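Local atomic coordinates of metallo-carboxypeptidase (Pseudomonas aeruginosa, PDB entry 4A39), a protein that probably removes residues from the C-terminal ends of peptides as a zinc-dependent cytosolic carboxypeptidase of the M14 family. Residues N229-A234 and L239-L244. Numbering follows the deposited sequence.
Sequences NLRTNA and LNRAWL. With GEM ((2-guanidinoethylmercapto)succinic acid), chain D.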
loop_
_atom_site.group_PDB
_atom_site.type_symbol
_atom_site.label_atom_id
_atom_site.label_comp_id
_atom_site.label_asym_id
_atom_site.label_seq_id
_atom_site.Cartn_x
_atom_site.Cartn_y
_atom_site.Cartn_z
ATOM N N ASN A 229 3.021 6.278 11.011
ATOM C CA ASN A 229 3.135 7.450 10.144
ATOM C C ASN A 229 2.204 7.259 8.955
ATOM O O ASN A 229 1.733 6.150 8.697
ATOM C CB ASN A 229 4.553 7.577 9.571
ATOM C CG ASN A 229 5.487 8.409 10.430
ATOM O OD1 ASN A 229 6.624 8.678 10.022
ATOM N ND2 ASN A 229 5.031 8.821 11.605
ATOM N N LEU A 230 1.976 8.336 8.211
ATOM C CA LEU A 230 1.137 8.281 7.021
ATOM C C LEU A 230 1.968 8.390 5.751
ATOM O O LEU A 230 1.896 7.543 4.857
ATOM C CB LEU A 230 0.136 9.447 6.997
ATOM C CG LEU A 230 -0.412 9.752 5.590
ATOM C CD1 LEU A 230 -1.405 8.664 5.177
ATOM C CD2 LEU A 230 -1.077 11.118 5.559
ATOM N N ARG A 231 2.793 9.432 5.717
ATOM C CA ARG A 231 3.548 9.791 4.528
ATOM C C ARG A 231 5.065 9.663 4.453
ATOM O O ARG A 231 5.605 9.278 3.410
ATOM C CB ARG A 231 3.187 11.242 4.211
ATOM C CG ARG A 231 3.597 11.740 2.852
ATOM C CD ARG A 231 2.629 11.250 1.813
ATOM N NE ARG A 231 3.055 11.651 0.482
ATOM C CZ ARG A 231 2.479 11.247 -0.643
ATOM N NH1 ARG A 231 1.434 10.424 -0.604
ATOM N NH2 ARG A 231 2.965 11.650 -1.808
ATOM N N THR A 232 5.750 9.992 5.540
ATOM C CA THR A 232 7.208 10.010 5.523
ATOM C C THR A 232 7.967 8.933 6.286
ATOM O O THR A 232 7.402 8.224 7.114
ATOM C CB THR A 232 7.706 11.383 6.017
ATOM O OG1 THR A 232 7.208 11.632 7.340
ATOM C CG2 THR A 232 7.215 12.488 5.087
ATOM N N ASN A 233 9.259 8.810 5.979
ATOM C CA ASN A 233 10.099 7.850 6.679
ATOM C C ASN A 233 10.537 8.537 7.969
ATOM O O ASN A 233 10.085 9.651 8.254
ATOM C CB ASN A 233 11.298 7.396 5.812
ATOM C CG ASN A 233 12.397 8.452 5.663
ATOM O OD1 ASN A 233 12.230 9.617 6.007
ATOM N ND2 ASN A 233 13.537 8.025 5.117
ATOM N N ALA A 234 11.392 7.886 8.748
ATOM C CA ALA A 234 11.822 8.443 10.028
ATOM C C ALA A 234 12.455 9.825 9.956
ATOM O O ALA A 234 12.262 10.633 10.863
ATOM C CB ALA A 234 12.776 7.471 10.731
ATOM N N LEU A 239 9.386 9.352 0.641
ATOM C CA LEU A 239 10.185 8.476 -0.204
ATOM C C LEU A 239 9.816 8.527 -1.681
ATOM O O LEU A 239 10.681 8.354 -2.544
ATOM C CB LEU A 239 10.118 7.031 0.306
ATOM C CG LEU A 239 10.782 6.769 1.663
ATOM C CD1 LEU A 239 10.740 5.275 1.962
ATOM C CD2 LEU A 239 12.226 7.253 1.643
ATOM N N ASN A 240 8.549 8.780 -1.994
ATOM C CA ASN A 240 8.198 8.822 -3.400
ATOM C C ASN A 240 8.443 10.167 -4.070
ATOM O O ASN A 240 7.844 10.481 -5.101
ATOM C CB ASN A 240 6.764 8.358 -3.638
ATOM C CG ASN A 240 6.594 7.767 -5.020
ATOM O OD1 ASN A 240 7.498 7.096 -5.524
ATOM N ND2 ASN A 240 5.450 8.003 -5.639
ATOM N N ARG A 241 9.325 10.958 -3.467
ATOM C CA ARG A 241 9.735 12.243 -4.023
ATOM C C ARG A 241 11.264 12.267 -3.938
ATOM O O ARG A 241 11.891 13.303 -4.153
ATOM C CB ARG A 241 9.164 13.413 -3.213
ATOM C CG ARG A 241 7.652 13.558 -3.285
ATOM C CD ARG A 241 7.186 13.936 -4.681
ATOM N NE ARG A 241 5.738 14.123 -4.713
ATOM C CZ ARG A 241 4.857 13.127 -4.668
ATOM N NH1 ARG A 241 5.271 11.868 -4.601
ATOM N NH2 ARG A 241 3.556 13.391 -4.662
ATOM N N ALA A 242 11.855 11.112 -3.629
ATOM C CA ALA A 242 13.306 11.013 -3.482
ATOM C C ALA A 242 14.004 10.196 -4.560
ATOM O O ALA A 242 15.180 9.862 -4.417
ATOM C CB ALA A 242 13.645 10.429 -2.114
ATOM N N TRP A 243 13.309 9.888 -5.648
ATOM C CA TRP A 243 13.933 9.074 -6.679
ATOM C C TRP A 243 14.873 9.797 -7.634
ATOM O O TRP A 243 15.735 9.173 -8.251
ATOM C CB TRP A 243 12.859 8.300 -7.440
ATOM C CG TRP A 243 12.232 7.266 -6.557
ATOM C CD1 TRP A 243 11.390 7.491 -5.503
ATOM C CD2 TRP A 243 12.469 5.853 -6.586
ATOM N NE1 TRP A 243 11.092 6.307 -4.872
ATOM C CE2 TRP A 243 11.740 5.285 -5.515
ATOM C CE3 TRP A 243 13.228 5.010 -7.409
ATOM C CZ2 TRP A 243 11.748 3.915 -5.246
ATOM C CZ3 TRP A 243 13.235 3.644 -7.141
ATOM C CH2 TRP A 243 12.500 3.111 -6.068
ATOM N N LEU A 244 14.727 11.109 -7.749
ATOM C CA LEU A 244 15.605 11.861 -8.630
ATOM C C LEU A 244 16.928 12.122 -7.914
ATOM O O LEU A 244 17.992 12.144 -8.537
ATOM C CB LEU A 244 14.947 13.186 -9.027
ATOM C CG LEU A 244 15.629 14.001 -10.126
ATOM C CD1 LEU A 244 15.774 13.155 -11.390
ATOM C CD2 LEU A 244 14.803 15.250 -10.404
HETATM C C8 GEM D . 1.264 9.238 -5.588
HETATM S S7 GEM D . 1.982 7.669 -6.199
HETATM C C6 GEM D . 1.895 7.943 -8.006
HETATM C C5 GEM D . 0.748 8.850 -8.460
HETATM N N3 GEM D . 1.009 10.243 -8.072
HETATM C C1 GEM D . 1.197 11.162 -9.017
HETATM N N4 GEM D . 1.159 10.804 -10.299
HETATM N N2 GEM D . 1.432 12.430 -8.692
HETATM C C9 GEM D . 2.240 9.987 -4.678
HETATM O O14 GEM D . 3.395 9.519 -4.554
HETATM O O15 GEM D . 1.808 11.017 -4.123
HETATM C C10 GEM D . -0.063 8.988 -4.869
HETATM C C11 GEM D . 0.115 8.098 -3.636
HETATM O O12 GEM D . -0.624 7.093 -3.540
HETATM O O13 GEM D . 0.976 8.453 -2.804
HETATM O O HOH W 1 7.715 7.964 2.493
#
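R231 and R241 meet at one carboxylate of the inhibitor (2-guanidinoethylmercapto)succinic acid, their NH2 atoms 3.4 Å apart, a worked example of an anion that allows two like charges to lie close. R231 NH2 reaches GEM O15 at 2.7 Å, nearly straight (174°), while R241 spans the same carboxylate, NH1 to GEM O14 and NH2 to GEM O15, both 3.0 Å. The guanidinium planes stand almost perpendicular, 87° apart, and O15 lies near the plane of each, at its edge. N240 completes the grip: its ND2 donates to GEM O14 at 2.8 Å, giving each carboxylate oxygen two donors. R231 NH1 makes a more bent bond to GEM O13 of the second carboxylate.

In the zinc carboxypeptidase fold such a site is expected to receive the C-terminal carboxylate of a substrate, and here it adjoins the zinc held by H180, E183 and H273.

Behind this first shell, R241 NH1, above the carbonyl plane, also donates to N240 O 3.0 Å away; the oxygen lies near the guanidinium plane, and the bond probably helps fix the group's rotation. D238 salt-bridges R231 NE, and Q179 bonds N240 OD1. Farther back, a water donates to R231 O, 2.6 Å from it, and accepts from L239 N. N233 CG sits between its backbone N and carbonyl carbon (chi1 74°), laying the amide across L239, with ND2 3.8 Å from L239 CD2 and donating to R250 O.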